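Local atomic coordinates of protein BCAM1869 (Burkholderia cenocepacia, PDB entry 4O2H), a protein that is an RsaM homologue, forms a two-chain assembly, and probably acts as a transcriptional regulator linked to quorum sensing. Residues P11-S16 with G70-T75; V21-G26 with S98-I103; G94-N99 with A118-L123. All blocks are in the same frame, centred on the assembly; numbering follows the deposited sequence.

Contact 1. Residues P11-S16 with G70-T75; sequences PVPGPS and GVAYVT
Pro11 and Gly70 are tied together by the one hydrogen bond between 11-16 and 70-75: Gly70 N donates to Pro11 O over 3.0 Å, with 155° at the hydrogen. The donor stands above the carbonyl plane, 36° out of it. Gly70 has a positive phi (68°), a backbone shape that by itself favours glycine. Val12 adds little; its CG1 comes only within 4.3 Å of Val71 O. Pro13 supplies most of the first segment's buried surface. Its side chain sets out toward the other segment and its ring lies against the Gly70-Val71 peptide, CD being 3.4 Å from Val71 N and CG 3.7 Å from Gly70 C. On the carbonyl side of the same residue, Pro13 O receives a CA-H...O contact from Ala72 CA at 3.4 Å, and Ala72 CB lies beside that oxygen at 3.3 Å. Past Gly14 the two segments separate. Around the contact, Ala72 CB also packs on Val21, and Tyr73 stacks on His139 of the second subunit. This is surface packing of an extended, proline-rich N-terminal segment on the loop leading into strand 74-83 of the antiparallel sheet.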
ATOM      1  N   PRO A  11      17.306  22.124   8.306  1.00 73.06           N
ATOM      2  CA  PRO A  11      16.826  20.844   8.874  1.00 69.68           C
ATOM      3  C   PRO A  11      15.905  20.054   7.930  1.00 68.45           C
ATOM      4  O   PRO A  11      15.138  20.662   7.183  1.00 67.28           O
ATOM      5  CB  PRO A  11      16.058  21.264  10.140  1.00 71.46           C
ATOM      6  CG  PRO A  11      15.873  22.756  10.048  1.00 78.51           C
ATOM      7  CD  PRO A  11      16.958  23.277   9.170  1.00 76.31           C
ATOM      8  N   VAL A  12      16.010  18.714   7.946  1.00 62.09           N
ATOM      9  CA  VAL A  12      15.083  17.815   7.226  1.00 59.78           C
ATOM     10  C   VAL A  12      13.810  17.848   8.095  1.00 62.40           C
ATOM     11  O   VAL A  12      13.864  17.383   9.229  1.00 61.16           O
ATOM     12  CB  VAL A  12      15.651  16.379   7.013  1.00 61.60           C
ATOM     13  CG1 VAL A  12      14.630  15.458   6.330  1.00 58.75           C
ATOM     14  CG2 VAL A  12      16.955  16.410   6.226  1.00 62.61           C
ATOM     15  N   PRO A  13      12.721  18.534   7.690  1.00 59.82           N
ATOM     16  CA  PRO A  13      11.550  18.588   8.582  1.00 58.64           C
ATOM     17  C   PRO A  13      10.766  17.293   8.584  1.00 61.43           C
ATOM     18  O   PRO A  13      10.670  16.611   7.574  1.00 60.31           O
ATOM     19  CB  PRO A  13      10.699  19.725   8.002  1.00 60.76           C
ATOM     20  CG  PRO A  13      11.148  19.884   6.574  1.00 64.82           C
ATOM     21  CD  PRO A  13      12.440  19.151   6.373  1.00 60.94           C
ATOM     22  N   GLY A  14      10.247  16.947   9.740  1.00 57.59           N
ATOM     23  CA  GLY A  14       9.370  15.807   9.873  1.00 53.67           C
ATOM     24  C   GLY A  14       7.955  16.352   9.848  1.00 56.04           C
ATOM     25  O   GLY A  14       7.739  17.570   9.718  1.00 57.94           O
ATOM     26  N   PRO A  15       6.950  15.482   9.983  1.00 49.08           N
ATOM     27  CA  PRO A  15       5.569  15.981  10.063  1.00 48.45           C
ATOM     28  C   PRO A  15       5.343  16.917  11.264  1.00 55.08           C
ATOM     29  O   PRO A  15       6.183  16.999  12.174  1.00 55.69           O
ATOM     30  CB  PRO A  15       4.749  14.679  10.276  1.00 47.72           C
ATOM     31  CG  PRO A  15       5.628  13.563   9.853  1.00 49.89           C
ATOM     32  CD  PRO A  15       7.011  14.015  10.191  1.00 47.53           C
ATOM     33  N   SER A  16       4.161  17.551  11.307  1.00 50.32           N
ATOM     34  CA  SER A  16       3.692  18.280  12.472  1.00 50.16           C
ATOM     35  C   SER A  16       3.548  17.270  13.629  1.00 53.92           C
ATOM     36  O   SER A  16       3.446  16.078  13.345  1.00 51.03           O
ATOM     37  CB  SER A  16       2.343  18.930  12.183  1.00 51.58           C
ATOM     38  OG  SER A  16       2.412  19.844  11.107  1.00 60.61           O
ATOM     39  N   GLY A  70      14.687  21.040   4.215  1.00 72.16           N
ATOM     40  CA  GLY A  70      13.480  21.861   4.140  1.00 71.08           C
ATOM     41  C   GLY A  70      12.343  21.231   3.355  1.00 72.30           C
ATOM     42  O   GLY A  70      11.388  21.928   2.997  1.00 71.90           O
ATOM     43  N   VAL A  71      12.453  19.901   3.057  1.00 65.63           N
ATOM     44  CA  VAL A  71      11.493  19.101   2.288  1.00 60.42           C
ATOM     45  C   VAL A  71      11.134  17.831   3.102  1.00 61.49           C
ATOM     46  O   VAL A  71      11.971  16.936   3.288  1.00 61.82           O
ATOM     47  CB  VAL A  71      12.030  18.774   0.873  1.00 62.89           C
ATOM     48  CG1 VAL A  71      11.082  17.845   0.104  1.00 59.36           C
ATOM     49  CG2 VAL A  71      12.277  20.052   0.074  1.00 64.72           C
ATOM     50  N   ALA A  72       9.892  17.765   3.596  1.00 53.47           N
ATOM     51  CA  ALA A  72       9.474  16.621   4.388  1.00 50.79           C
ATOM     52  C   ALA A  72       9.110  15.414   3.489  1.00 53.51           C
ATOM     53  O   ALA A  72       8.757  15.570   2.313  1.00 53.59           O
ATOM     54  CB  ALA A  72       8.298  16.995   5.292  1.00 50.83           C
ATOM     55  N   TYR A  73       9.235  14.204   4.052  1.00 49.20           N
ATOM     56  CA  TYR A  73       8.874  12.969   3.382  1.00 46.34           C
ATOM     57  C   TYR A  73       7.356  12.927   3.268  1.00 49.19           C
ATOM     58  O   TYR A  73       6.674  13.145   4.259  1.00 49.50           O
ATOM     59  CB  TYR A  73       9.425  11.752   4.130  1.00 45.83           C
ATOM     60  CG  TYR A  73       9.115  10.435   3.442  1.00 45.07           C
ATOM     61  CD1 TYR A  73       9.747  10.083   2.249  1.00 46.83           C
ATOM     62  CD2 TYR A  73       8.200   9.535   3.991  1.00 43.88           C
ATOM     63  CE1 TYR A  73       9.483   8.870   1.622  1.00 44.91           C
ATOM     64  CE2 TYR A  73       7.896   8.331   3.345  1.00 43.46           C
ATOM     65  CZ  TYR A  73       8.554   7.999   2.172  1.00 49.69           C
ATOM     66  OH  TYR A  73       8.284   6.816   1.548  1.00 53.18           O
ATOM     67  N   VAL A  74       6.846  12.762   2.055  1.00 45.39           N
ATOM     68  CA  VAL A  74       5.408  12.716   1.789  1.00 43.75           C
ATOM     69  C   VAL A  74       5.032  11.333   1.197  1.00 46.05           C
ATOM     70  O   VAL A  74       5.725  10.882   0.295  1.00 44.83           O
ATOM     71  CB  VAL A  74       4.985  13.892   0.847  1.00 45.11           C
ATOM     72  CG1 VAL A  74       3.592  13.679   0.266  1.00 42.24           C
ATOM     73  CG2 VAL A  74       5.047  15.221   1.584  1.00 45.71           C
ATOM     74  N   THR A  75       3.980  10.668   1.741  1.00 40.13           N
ATOM     75  CA  THR A  75       3.410   9.387   1.238  1.00 38.52           C
ATOM     76  C   THR A  75       1.982   9.601   0.780  1.00 40.53           C
ATOM     77  O   THR A  75       1.212  10.298   1.438  1.00 41.49           O
ATOM     78  CB  THR A  75       3.374   8.302   2.311  1.00 46.89           C
ATOM     79  OG1 THR A  75       2.900   8.900   3.512  1.00 47.47           O
ATOM     80  CG2 THR A  75       4.701   7.684   2.541  1.00 49.15           C
TER

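Contact 2. Residues V21-G26 with S98-I103; sequences VRLSEG and SNVMAI
Strands 21-24 and 100-103 run parallel with a 35° angle between their directions and a closest axis approach of 4.6 Å, their pairing starting with Val21 N to Asn99 O, a short bond of 2.7 Å and 174° at the hydrogen. Val21 O then accepts from Met101 N, Met101 O from Leu23 N and Leu23 O from Ile103 N, all at 3.1-3.2 Å. This alternation is the parallel pattern, and CA-H...O contacts from Val100, Arg22 and Ala102 accompany it. Side chains divide between two faces. On one, Arg22 and Met101, a selenomethionine, lie side by side. The Arg22 chain is extended from CG to NE, and its guanidinium lies beside Met101, whose CB sits over one face, displaced toward the rim, while Met101 CG is 4.0 Å from Arg22 NH1. Ile103 crosses the Arg22 chain at about a right angle, its CG2 touching CG and CD at 3.9 Å each. Salt bridges from NE to Asp109 and from NH2 to Asp18 fix the charged end of Arg22. On the other face Leu23 CD1 meets Val100 CG1 at 4.2 Å, again crosswise, and Val21 CG2 rests 3.8 Å from Asn99 ND2. The Asn99 amide bonds to the backbone of Thr75 and Tyr73. Ser98 OG accepts from Val100 N, closing an ST turn ahead of the strand, and Ser24, at the N-cap of helix 25-29, bonds through OG to Ala27 N. The pair forms a small two-stranded sheet beside the main one: Leu28 of helix 25-29 covers the face of Leu23, Val100 and Ala102, Val74 of strand 74-83 packs on Val21 and Val100, and Thr115 of helix 112-125 touches Val100 and Met101.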
ATOM      1  N   VAL A  21       2.071  16.443   7.350  1.00 46.71           N
ATOM      2  CA  VAL A  21       2.938  17.411   6.646  1.00 47.73           C
ATOM      3  C   VAL A  21       1.993  18.485   6.107  1.00 52.96           C
ATOM      4  O   VAL A  21       1.148  18.164   5.274  1.00 53.47           O
ATOM      5  CB  VAL A  21       3.793  16.747   5.508  1.00 49.30           C
ATOM      6  CG1 VAL A  21       4.529  17.809   4.667  1.00 49.41           C
ATOM      7  CG2 VAL A  21       4.782  15.738   6.096  1.00 48.81           C
ATOM      8  N   ARG A  22       2.085  19.722   6.599  1.00 51.52           N
ATOM      9  CA  ARG A  22       1.158  20.787   6.198  1.00 51.01           C
ATOM     10  C   ARG A  22       1.660  21.552   5.004  1.00 58.01           C
ATOM     11  O   ARG A  22       2.780  22.063   5.003  1.00 59.26           O
ATOM     12  CB  ARG A  22       0.826  21.710   7.358  1.00 48.71           C
ATOM     13  CG  ARG A  22      -0.141  21.016   8.310  1.00 55.62           C
ATOM     14  CD  ARG A  22      -0.533  21.797   9.561  1.00 48.66           C
ATOM     15  NE  ARG A  22      -1.726  21.166  10.125  1.00 60.46           N
ATOM     16  CZ  ARG A  22      -1.722  20.044  10.848  1.00 71.18           C
ATOM     17  NH1 ARG A  22      -2.860  19.507  11.252  1.00 58.87           N
ATOM     18  NH2 ARG A  22      -0.580  19.451  11.161  1.00 51.36           N
ATOM     19  N   LEU A  23       0.839  21.550   3.940  1.00 55.70           N
ATOM     20  CA  LEU A  23       1.187  22.137   2.651  1.00 55.79           C
ATOM     21  C   LEU A  23       0.048  22.964   2.105  1.00 61.15           C
ATOM     22  O   LEU A  23      -1.109  22.533   2.143  1.00 59.74           O
ATOM     23  CB  LEU A  23       1.533  21.004   1.646  1.00 53.44           C
ATOM     24  CG  LEU A  23       2.713  20.083   1.943  1.00 55.61           C
ATOM     25  CD1 LEU A  23       2.717  18.913   1.004  1.00 52.62           C
ATOM     26  CD2 LEU A  23       4.042  20.836   1.850  1.00 60.06           C
ATOM     27  N   SER A  24       0.382  24.131   1.544  1.00 60.98           N
ATOM     28  CA  SER A  24      -0.601  25.018   0.917  1.00 62.07           C
ATOM     29  C   SER A  24      -1.131  24.423  -0.381  1.00 65.88           C
ATOM     30  O   SER A  24      -0.505  23.548  -0.978  1.00 62.69           O
ATOM     31  CB  SER A  24       0.010  26.386   0.627  1.00 66.65           C
ATOM     32  OG  SER A  24       0.948  26.276  -0.430  1.00 75.61           O
ATOM     33  N   GLU A  25      -2.272  24.951  -0.824  1.00 65.41           N
ATOM     34  CA  GLU A  25      -2.980  24.618  -2.058  1.00 64.38           C
ATOM     35  C   GLU A  25      -1.978  24.666  -3.261  1.00 66.67           C
ATOM     36  O   GLU A  25      -1.935  23.726  -4.059  1.00 65.38           O
ATOM     37  CB  GLU A  25      -4.137  25.643  -2.204  1.00 67.55           C
ATOM     38  CG  GLU A  25      -4.997  25.547  -3.452  1.00 77.26           C
ATOM     39  CD  GLU A  25      -6.109  26.573  -3.567  1.00 94.39           C
ATOM     40  OE1 GLU A  25      -5.825  27.797  -3.553  1.00 90.60           O
ATOM     41  OE2 GLU A  25      -7.277  26.140  -3.690  1.00 76.88           O
ATOM     42  N   GLY A  26      -1.157  25.723  -3.303  1.00 62.50           N
ATOM     43  CA  GLY A  26      -0.138  25.965  -4.314  1.00 62.33           C
ATOM     44  C   GLY A  26       1.030  25.009  -4.253  1.00 63.22           C
ATOM     45  O   GLY A  26       1.434  24.461  -5.279  1.00 61.03           O
ATOM     46  N   SER A  98      -2.793   9.646   2.729  1.00 41.52           N
ATOM     47  CA  SER A  98      -1.500  10.324   2.773  1.00 41.06           C
ATOM     48  C   SER A  98      -1.155  10.779   4.170  1.00 47.08           C
ATOM     49  O   SER A  98      -1.953  10.606   5.091  1.00 48.45           O
ATOM     50  CB  SER A  98      -1.490  11.536   1.835  1.00 43.03           C
ATOM     51  OG  SER A  98      -2.312  12.562   2.367  1.00 46.29           O
ATOM     52  N   ASN A  99       0.033  11.402   4.312  1.00 44.24           N
ATOM     53  CA  ASN A  99       0.514  12.013   5.553  1.00 45.13           C
ATOM     54  C   ASN A  99       0.434  13.525   5.402  1.00 46.95           C
ATOM     55  O   ASN A  99       1.156  14.258   6.073  1.00 47.87           O
ATOM     56  CB  ASN A  99       1.943  11.541   5.896  1.00 42.61           C
ATOM     57  CG  ASN A  99       3.022  12.001   4.949  1.00 44.16           C
ATOM     58  OD1 ASN A  99       2.798  12.270   3.766  1.00 42.88           O
ATOM     59  ND2 ASN A  99       4.247  12.025   5.449  1.00 38.46           N
ATOM     60  N   VAL A 100      -0.420  13.987   4.480  1.00 42.16           N
ATOM     61  CA  VAL A 100      -0.605  15.410   4.188  1.00 41.31           C
ATOM     62  C   VAL A 100      -1.901  15.963   4.758  1.00 47.17           C
ATOM     63  O   VAL A 100      -2.950  15.344   4.660  1.00 46.04           O
ATOM     64  CB  VAL A 100      -0.543  15.715   2.659  1.00 41.50           C
ATOM     65  CG1 VAL A 100      -0.858  17.196   2.342  1.00 40.08           C
ATOM     66  CG2 VAL A 100       0.805  15.305   2.058  1.00 40.58           C
HETATM   67  N   MSE A 101      -1.819  17.193   5.265  1.00 48.29           N
HETATM   68  CA  MSE A 101      -2.955  18.030   5.626  1.00 50.05           C
HETATM   69  C   MSE A 101      -2.811  19.321   4.842  1.00 54.69           C
HETATM   70  O   MSE A 101      -1.815  20.044   5.002  1.00 54.45           O
HETATM   71  CB  MSE A 101      -3.067  18.274   7.150  1.00 54.77           C
HETATM   72  CG  MSE A 101      -4.169  19.232   7.510  1.00 63.83           C
HETATM   73 SE   MSE A 101      -5.924  18.639   6.932  0.61 70.22          SE
HETATM   74  CE  MSE A 101      -6.270  17.325   8.266  1.00 66.42           C
ATOM     75  N   ALA A 102      -3.787  19.595   3.954  1.00 51.77           N
ATOM     76  CA  ALA A 102      -3.785  20.836   3.192  1.00 52.67           C
ATOM     77  C   ALA A 102      -4.306  21.980   4.042  1.00 58.38           C
ATOM     78  O   ALA A 102      -5.295  21.845   4.772  1.00 58.32           O
ATOM     79  CB  ALA A 102      -4.605  20.700   1.922  1.00 52.47           C
ATOM     80  N   ILE A 103      -3.604  23.106   3.973  1.00 56.84           N
ATOM     81  CA  ILE A 103      -3.924  24.295   4.748  1.00 60.17           C
ATOM     82  C   ILE A 103      -4.351  25.424   3.811  1.00 67.45           C
ATOM     83  O   ILE A 103      -4.025  25.378   2.628  1.00 64.87           O
ATOM     84  CB  ILE A 103      -2.729  24.699   5.662  1.00 64.33           C
ATOM     85  CG1 ILE A 103      -1.414  24.884   4.845  1.00 61.98           C
ATOM     86  CG2 ILE A 103      -2.564  23.667   6.799  1.00 64.57           C
ATOM     87  CD1 ILE A 103      -0.365  25.747   5.452  1.00 60.85           C
TER

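Contact 3. Residues G94-N99 with A118-L123; sequences GDVRSN and ALAARL
Val96 meets Leu119, Ala120 and Leu123 where helix 112-125 packs on a sheet face, a helix-on-sheet packing, as in alpha+beta folds, made here by strand 89-98, at the margin of the four-stranded antiparallel sheet within this chain. Apolar packing dominates, and no hydrogen bond crosses between the segments. The two methyls of Val96 divide the helix surface between them. CG1, anti to the backbone N (chi1 163°), meets CB of Leu119 at 4.0 Å, the two side chains crossing obliquely. CG2 reaches the following part of the helix, with Ala120 CB and Leu123 CD1 each 4.3 Å away. Positions 119, 120 and 123 therefore face the sheet together, the spacing expected when one side of a helix is turned inward; the helical bond Leu123 N to Leu119 O, at 2.8 Å, links the two leucines one turn apart. The buried area is modest, 186 Å² summed over both sides, but three of the five touching residues are buried. Neighbours extend the same apolar layer: Ile91 touches Val96, Ala120 and Leu123, Val76 lies beside Val96, and Leu28 and Leu31 pack on Leu119. The strand's alternation starts the Arg97 side chain away from the helix; its NH2 forms a salt bridge with Glu62, and the side chain packs on Tyr60 of the second subunit. The polar-apolar component is a single meeting, that of Ser98 with Leu119. Leu119 CD1 lies close to both side-chain atoms of the serine, 3.8 Å from Ser98 CB and 3.4 Å from Ser98 OG.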
ATOM      1  N   GLY A  94     -12.519   8.475  -5.036  1.00 53.31           N
ATOM      2  CA  GLY A  94     -11.698   9.683  -4.953  1.00 51.91           C
ATOM      3  C   GLY A  94     -10.928   9.701  -3.644  1.00 55.83           C
ATOM      4  O   GLY A  94     -10.412  10.744  -3.254  1.00 57.51           O
ATOM      5  N   ASP A  95     -10.891   8.551  -2.919  1.00 50.34           N
ATOM      6  CA  ASP A  95     -10.231   8.397  -1.627  1.00 49.21           C
ATOM      7  C   ASP A  95      -8.731   8.317  -1.806  1.00 51.20           C
ATOM      8  O   ASP A  95      -8.245   7.542  -2.614  1.00 51.77           O
ATOM      9  CB  ASP A  95     -10.737   7.155  -0.882  1.00 51.13           C
ATOM     10  CG  ASP A  95     -12.169   7.263  -0.396  1.00 73.29           C
ATOM     11  OD1 ASP A  95     -12.504   8.284   0.239  1.00 78.44           O
ATOM     12  OD2 ASP A  95     -12.946   6.293  -0.600  1.00 80.78           O
ATOM     13  N   VAL A  96      -7.999   9.125  -1.069  1.00 46.78           N
ATOM     14  CA  VAL A  96      -6.545   9.184  -1.159  1.00 44.87           C
ATOM     15  C   VAL A  96      -6.029   9.169   0.257  1.00 48.06           C
ATOM     16  O   VAL A  96      -6.459  10.000   1.067  1.00 49.04           O
ATOM     17  CB  VAL A  96      -6.083  10.443  -1.961  1.00 47.56           C
ATOM     18  CG1 VAL A  96      -4.612  10.758  -1.724  1.00 46.05           C
ATOM     19  CG2 VAL A  96      -6.365  10.293  -3.454  1.00 46.95           C
ATOM     20  N   ARG A  97      -5.132   8.215   0.566  1.00 41.41           N
ATOM     21  CA  ARG A  97      -4.512   8.128   1.867  1.00 41.04           C
ATOM     22  C   ARG A  97      -3.130   8.752   1.774  1.00 45.66           C
ATOM     23  O   ARG A  97      -2.384   8.437   0.856  1.00 45.24           O
ATOM     24  CB  ARG A  97      -4.461   6.679   2.371  1.00 40.26           C
ATOM     25  CG  ARG A  97      -4.002   6.555   3.834  1.00 53.77           C
ATOM     26  CD  ARG A  97      -2.521   6.210   3.990  1.00 57.07           C
ATOM     27  NE  ARG A  97      -2.259   4.909   3.388  1.00 56.74           N
ATOM     28  CZ  ARG A  97      -1.397   4.675   2.407  1.00 64.04           C
ATOM     29  NH1 ARG A  97      -0.592   5.653   1.962  1.00 42.22           N
ATOM     30  NH2 ARG A  97      -1.276   3.453   1.909  1.00 47.31           N
ATOM     31  N   SER A  98      -2.793   9.646   2.729  1.00 41.52           N
ATOM     32  CA  SER A  98      -1.500  10.324   2.773  1.00 41.06           C
ATOM     33  C   SER A  98      -1.155  10.779   4.170  1.00 47.08           C
ATOM     34  O   SER A  98      -1.953  10.606   5.091  1.00 48.45           O
ATOM     35  CB  SER A  98      -1.490  11.536   1.835  1.00 43.03           C
ATOM     36  OG  SER A  98      -2.312  12.562   2.367  1.00 46.29           O
ATOM     37  N   ASN A  99       0.033  11.402   4.312  1.00 44.24           N
ATOM     38  CA  ASN A  99       0.514  12.013   5.553  1.00 45.13           C
ATOM     39  C   ASN A  99       0.434  13.525   5.402  1.00 46.95           C
ATOM     40  O   ASN A  99       1.156  14.258   6.073  1.00 47.87           O
ATOM     41  CB  ASN A  99       1.943  11.541   5.896  1.00 42.61           C
ATOM     42  CG  ASN A  99       3.022  12.001   4.949  1.00 44.16           C
ATOM     43  OD1 ASN A  99       2.798  12.270   3.766  1.00 42.88           O
ATOM     44  ND2 ASN A  99       4.247  12.025   5.449  1.00 38.46           N
ATOM     45  N   ALA A 118      -7.357  17.800  -3.522  1.00 47.28           N
ATOM     46  CA  ALA A 118      -6.191  18.499  -4.054  1.00 46.72           C
ATOM     47  C   ALA A 118      -5.123  17.505  -4.462  1.00 48.01           C
ATOM     48  O   ALA A 118      -4.487  17.707  -5.488  1.00 49.18           O
ATOM     49  CB  ALA A 118      -5.635  19.488  -3.034  1.00 47.21           C
ATOM     50  N   LEU A 119      -4.959  16.406  -3.706  1.00 42.63           N
ATOM     51  CA  LEU A 119      -3.968  15.385  -4.079  1.00 41.42           C
ATOM     52  C   LEU A 119      -4.390  14.611  -5.299  1.00 44.38           C
ATOM     53  O   LEU A 119      -3.536  14.416  -6.175  1.00 42.65           O
ATOM     54  CB  LEU A 119      -3.625  14.430  -2.947  1.00 41.08           C
ATOM     55  CG  LEU A 119      -2.695  15.013  -1.851  1.00 45.72           C
ATOM     56  CD1 LEU A 119      -2.741  14.144  -0.595  1.00 45.10           C
ATOM     57  CD2 LEU A 119      -1.247  15.076  -2.330  1.00 47.18           C
ATOM     58  N   ALA A 120      -5.704  14.215  -5.407  1.00 42.95           N
ATOM     59  CA  ALA A 120      -6.219  13.461  -6.580  1.00 43.69           C
ATOM     60  C   ALA A 120      -6.005  14.291  -7.866  1.00 47.40           C
ATOM     61  O   ALA A 120      -5.605  13.719  -8.886  1.00 48.00           O
ATOM     62  CB  ALA A 120      -7.705  13.064  -6.410  1.00 43.80           C
ATOM     63  N   ALA A 121      -6.181  15.631  -7.775  1.00 38.42           N
ATOM     64  CA  ALA A 121      -5.939  16.600  -8.866  1.00 39.96           C
ATOM     65  C   ALA A 121      -4.434  16.667  -9.216  1.00 46.68           C
ATOM     66  O   ALA A 121      -4.080  16.567 -10.402  1.00 47.84           O
ATOM     67  CB  ALA A 121      -6.457  17.998  -8.484  1.00 40.65           C
ATOM     68  N   ARG A 122      -3.544  16.755  -8.205  1.00 40.96           N
ATOM     69  CA  ARG A 122      -2.109  16.736  -8.517  1.00 40.97           C
ATOM     70  C   ARG A 122      -1.725  15.395  -9.189  1.00 46.71           C
ATOM     71  O   ARG A 122      -0.949  15.376 -10.155  1.00 48.44           O
ATOM     72  CB  ARG A 122      -1.244  16.975  -7.258  1.00 39.98           C
ATOM     73  CG  ARG A 122       0.269  16.981  -7.535  1.00 41.91           C
ATOM     74  CD  ARG A 122       0.634  17.926  -8.686  1.00 34.36           C
ATOM     75  NE  ARG A 122       2.073  18.129  -8.755  1.00 40.71           N
ATOM     76  CZ  ARG A 122       2.737  18.478  -9.848  1.00 61.74           C
ATOM     77  NH1 ARG A 122       2.085  18.706 -10.986  1.00 48.99           N
ATOM     78  NH2 ARG A 122       4.060  18.616  -9.812  1.00 43.85           N
ATOM     79  N   LEU A 123      -2.303  14.284  -8.708  1.00 42.08           N
ATOM     80  CA  LEU A 123      -1.995  12.957  -9.254  1.00 41.70           C
ATOM     81  C   LEU A 123      -2.361  12.859 -10.723  1.00 44.28           C
ATOM     82  O   LEU A 123      -1.581  12.292 -11.475  1.00 44.39           O
ATOM     83  CB  LEU A 123      -2.656  11.818  -8.440  1.00 41.28           C
ATOM     84  CG  LEU A 123      -2.167  11.730  -6.978  1.00 45.36           C
ATOM     85  CD1 LEU A 123      -3.082  10.870  -6.143  1.00 43.34           C
ATOM     86  CD2 LEU A 123      -0.704  11.324  -6.896  1.00 48.59           C
TER

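How the contacts relate
Asn99 joins the three regions. It lies in the segments of contacts 2 and 3, though it touches nothing across contact 3, and its side chain reaches the backbone of contact 1: OD1 lies 2.8 Å from Thr75 N and ND2 2.9 Å from Tyr73 O, probable hydrogen bonds at the start of strand 74-83. Ser98 is likewise common to both, but meets the partner segment only in contact 3. The centres of contacts 2 and 3 are about 10 Å apart, and Val100 CB approaches Leu119 CD1 at 4.2 Å. Contact 1 is about 11 Å from contact 2 and about 18 Å from contact 3, centre to centre. Burial rises from the surface at contact 1 to the interior at contact 3. All three also touch the second subunit.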